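Local coordinates for HcgB (Methanococcus maripaludis, PDB 5D5P), which catalyses guanylyl transfer in the biosynthesis of the iron-guanylylpyridinol cofactor of [Fe]-hydrogenase, at the interface of chains A and B. Numbering follows the deposited sequence. Chains: chain A/B, HcgB.

Contact 1: the interface of chains A and B. Residues chain A 119-121; chain B 79.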
loop_
_atom_site.group_PDB
_atom_site.type_symbol
_atom_site.label_atom_id
_atom_site.label_comp_id
_atom_site.label_asym_id
_atom_site.label_seq_id
_atom_site.Cartn_x
_atom_site.Cartn_y
_atom_site.Cartn_z
ATOM N N LYS A 119 -14.863 0.647 9.749
ATOM C CA LYS A 119 -15.344 1.512 8.647
ATOM C C LYS A 119 -14.541 1.383 7.371
ATOM O O LYS A 119 -14.813 2.065 6.397
ATOM C CB LYS A 119 -15.292 2.998 9.053
ATOM C CG LYS A 119 -16.236 3.379 10.171
ATOM C CD LYS A 119 -16.217 4.875 10.428
ATOM C CE LYS A 119 -17.355 5.282 11.340
ATOM N NZ LYS A 119 -17.210 6.672 11.789
ATOM N N GLY A 120 -13.520 0.546 7.398
ATOM C CA GLY A 120 -12.650 0.403 6.236
ATOM C C GLY A 120 -11.461 1.361 6.229
ATOM O O GLY A 120 -10.666 1.381 5.269
ATOM N N ARG A 121 -11.288 2.109 7.316
ATOM C CA ARG A 121 -10.114 2.983 7.418
ATOM C C ARG A 121 -8.842 2.180 7.567
ATOM O O ARG A 121 -8.808 1.192 8.285
ATOM C CB ARG A 121 -10.264 3.944 8.598
ATOM C CG ARG A 121 -11.437 4.856 8.415
ATOM C CD ARG A 121 -11.657 5.785 9.613
ATOM N NE ARG A 121 -12.173 5.040 10.754
ATOM C CZ ARG A 121 -12.916 5.562 11.732
ATOM N NH1 ARG A 121 -13.199 6.881 11.767
ATOM N NH2 ARG A 121 -13.365 4.763 12.700
ATOM N N ARG B 79 -9.006 9.076 2.309
ATOM C CA ARG B 79 -8.665 7.797 2.949
ATOM C C ARG B 79 -7.307 7.250 2.617
ATOM O O ARG B 79 -6.728 6.529 3.437
ATOM C CB ARG B 79 -9.699 6.741 2.600
ATOM C CG ARG B 79 -10.949 6.951 3.381
ATOM C CD ARG B 79 -11.801 5.702 3.422
ATOM N NE ARG B 79 -12.792 5.789 4.495
ATOM C CZ ARG B 79 -13.625 4.800 4.796
ATOM N NH1 ARG B 79 -13.574 3.651 4.110
ATOM N NH2 ARG B 79 -14.502 4.956 5.778
HETATM O O HOH W 1 -11.697 2.369 2.437
#
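B:Arg79 sets out with CG opposite its own carbonyl carbon (chi1 -76°) and stays stretched as far as NE, which carries its guanidinium group across to the turn formed by A:Lys119, A:Gly120 and A:Arg121. The target is a backbone oxygen, not an acid. NH2 donates a hydrogen bond to A:Lys119 O at 3.0 Å, and NH1 adds a weak one to the same oxygen, also at 3.0 Å, so the two terminal nitrogens straddle the carbonyl. The fit is skewed: NH2 stands above the carbonyl plane, 44° out of it and off the lone pair, and the oxygen is itself tilted from the guanidinium plane.

A water finishes the recognition. It lies in plane at the edge of the guanidinium group, 2.8 Å from B:Arg79 NH1, and also lies 3.2 Å from A:Gly120 O, bridging the two. Two successive carbonyls of the turn are thereby read by one side chain.

A:Arg121 comes to B:Arg79 at about a right angle, its CG 4.0 Å from B:Arg79 NH2. A bend at chi3 (-72°) swings its guanidinium group towards the side chain of A:Lys119, whose CD sits over the centre of one face. A:Arg121 NE stands 5.5 Å from B:Arg79 NH2, and the lysine amine lies farther off still; the carbonyl oxygens of A:Lys119 and A:Gly120 probably help offset the charge of B:Arg79. A leucine in place of B:Arg79 would probably leave the carbonyl of A:Lys119 without its donor from chain B, and the bridging water without its anchor on that chain.

The turn joins strand 111-117 to strand 122-128, while B:Arg79 belongs to the loop ahead of helix 81-92. This small polar patch links the two subunits of the deposited two-fold pair and, if that pair is the working dimer, probably helps to hold it together.

Contact 2: the interface of chains A and B. Residues chain A 106-109; chain B 3, 30, 122-123.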
loop_
_atom_site.group_PDB
_atom_site.type_symbol
_atom_site.label_atom_id
_atom_site.label_comp_id
_atom_site.label_asym_id
_atom_site.label_seq_id
_atom_site.Cartn_x
_atom_site.Cartn_y
_atom_site.Cartn_z
ATOM N N ILE A 106 -1.865 -3.767 -10.111
ATOM C CA ILE A 106 -2.026 -4.612 -11.294
ATOM C C ILE A 106 -1.305 -5.963 -11.145
ATOM O O ILE A 106 -0.520 -6.153 -10.222
ATOM C CB ILE A 106 -1.513 -3.896 -12.557
ATOM C CG1 ILE A 106 0.024 -3.824 -12.548
ATOM C CG2 ILE A 106 -2.158 -2.496 -12.690
ATOM C CD1 ILE A 106 0.597 -3.505 -13.963
ATOM N N PRO A 107 -1.605 -6.924 -12.039
ATOM C CA PRO A 107 -0.865 -8.203 -12.009
ATOM C C PRO A 107 0.660 -8.004 -12.076
ATOM O O PRO A 107 1.142 -7.308 -12.961
ATOM C CB PRO A 107 -1.370 -8.938 -13.265
ATOM C CG PRO A 107 -2.760 -8.395 -13.437
ATOM C CD PRO A 107 -2.700 -6.943 -13.035
ATOM N N GLY A 108 1.394 -8.616 -11.151
ATOM C CA GLY A 108 2.840 -8.468 -11.097
ATOM C C GLY A 108 3.285 -7.471 -10.039
ATOM O O GLY A 108 4.475 -7.426 -9.703
ATOM N N SER A 109 2.343 -6.698 -9.488
ATOM C CA SER A 109 2.690 -5.655 -8.522
ATOM C C SER A 109 2.939 -6.183 -7.124
ATOM O O SER A 109 3.198 -5.393 -6.209
ATOM C CB SER A 109 1.587 -4.589 -8.439
ATOM O OG SER A 109 0.368 -5.160 -7.999
ATOM N N ILE B 3 0.732 -3.664 -20.422
ATOM C CA ILE B 3 -0.076 -3.862 -19.232
ATOM C C ILE B 3 -1.579 -4.100 -19.548
ATOM O O ILE B 3 -2.252 -4.836 -18.822
ATOM C CB ILE B 3 0.120 -2.653 -18.269
ATOM C CG1 ILE B 3 1.506 -2.752 -17.629
ATOM C CG2 ILE B 3 -0.925 -2.618 -17.202
ATOM C CD1 ILE B 3 1.828 -1.540 -16.786
ATOM N N ILE B 30 5.508 -4.569 -16.588
ATOM C CA ILE B 30 5.768 -3.494 -15.644
ATOM C C ILE B 30 7.124 -2.836 -15.914
ATOM O O ILE B 30 7.217 -1.608 -15.978
ATOM C CB ILE B 30 5.712 -3.994 -14.177
ATOM C CG1 ILE B 30 4.252 -4.307 -13.791
ATOM C CG2 ILE B 30 6.245 -2.916 -13.240
ATOM C CD1 ILE B 30 4.101 -5.057 -12.459
ATOM N N ILE B 122 -1.705 0.981 -10.382
ATOM C CA ILE B 122 -0.548 0.859 -9.494
ATOM C C ILE B 122 0.390 -0.258 -9.936
ATOM O O ILE B 122 -0.025 -1.400 -10.051
ATOM C CB ILE B 122 -1.033 0.596 -8.068
ATOM C CG1 ILE B 122 -1.807 1.830 -7.579
ATOM C CG2 ILE B 122 0.125 0.259 -7.149
ATOM C CD1 ILE B 122 -2.660 1.556 -6.364
ATOM N N LEU B 123 1.667 0.085 -10.175
ATOM C CA LEU B 123 2.655 -0.865 -10.707
ATOM C C LEU B 123 3.476 -1.469 -9.588
ATOM O O LEU B 123 3.862 -2.619 -9.664
ATOM C CB LEU B 123 3.619 -0.197 -11.685
ATOM C CG LEU B 123 3.040 0.622 -12.834
ATOM C CD1 LEU B 123 4.140 1.125 -13.755
ATOM C CD2 LEU B 123 2.056 -0.181 -13.603
#
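A:Ile106 does most of the touching, pushing its CD1 methyl among three aliphatic side chains of chain B. A:Ile106 CD1 lies 3.6 Å from CD2 of B:Leu123. The same A:Ile106 CD1 is 3.7 Å from CD1 of B:Ile3, and it also touches CG1 of B:Ile30. The neighbours approach differently: B:Leu123 runs alongside A:Ile106 and points the same way, whereas B:Ile3 crosses it at about a right angle. The methyl CD1 of B:Ile30 reaches past the isoleucine to the bare backbone of the loop, 3.9 Å from CA of A:Gly108, an approach that the missing side chain helps to allow.

Beside this greasy cluster the backbones meet directly. A:Ile106 N donates to B:Ile122 O at 3.0 Å in an almost straight bond (173° at the hydrogen), entering nearly end-on to the carbonyl. It fixes the main chain at the root of the isoleucine, and chi1 of 72°, with CG1 between the backbone N and the carbonyl carbon, then sends the side chain into the pocket.

One step back, A:Ser109 braces the loop from within. Its hydroxyl OG gives a hydrogen bond to A:Ile106 O at 2.6 Å, in the carbonyl plane and on a lone pair, closing the segment 106-109 into a compact turn that includes A:Pro107.

In the fold, this turn lies in the connection between strands 97-103 and 111-117 of chain A. Its receptor on chain B is assembled from the starts of helix 3-15 and strand 122-128 together with helix 24-35, so the loop tip plugs in where the partner's N-terminal helices meet its sheet.

About 24 Å separates the C-alpha centres of contact 1 and contact 2, which belong to one two-fold interface. No residue of a given chain appears in both, yet the symmetry joins them: in each subunit the continuous stretch 119-123 supplies the turn of contact 1 and, in its last two residues, part of the receptor of contact 2. Strand 111-117 likewise lies between the loop used in contact 2 and the turn used in contact 1. Each subunit thus gives and receives in both, which would probably fix the relative orientation of the pair.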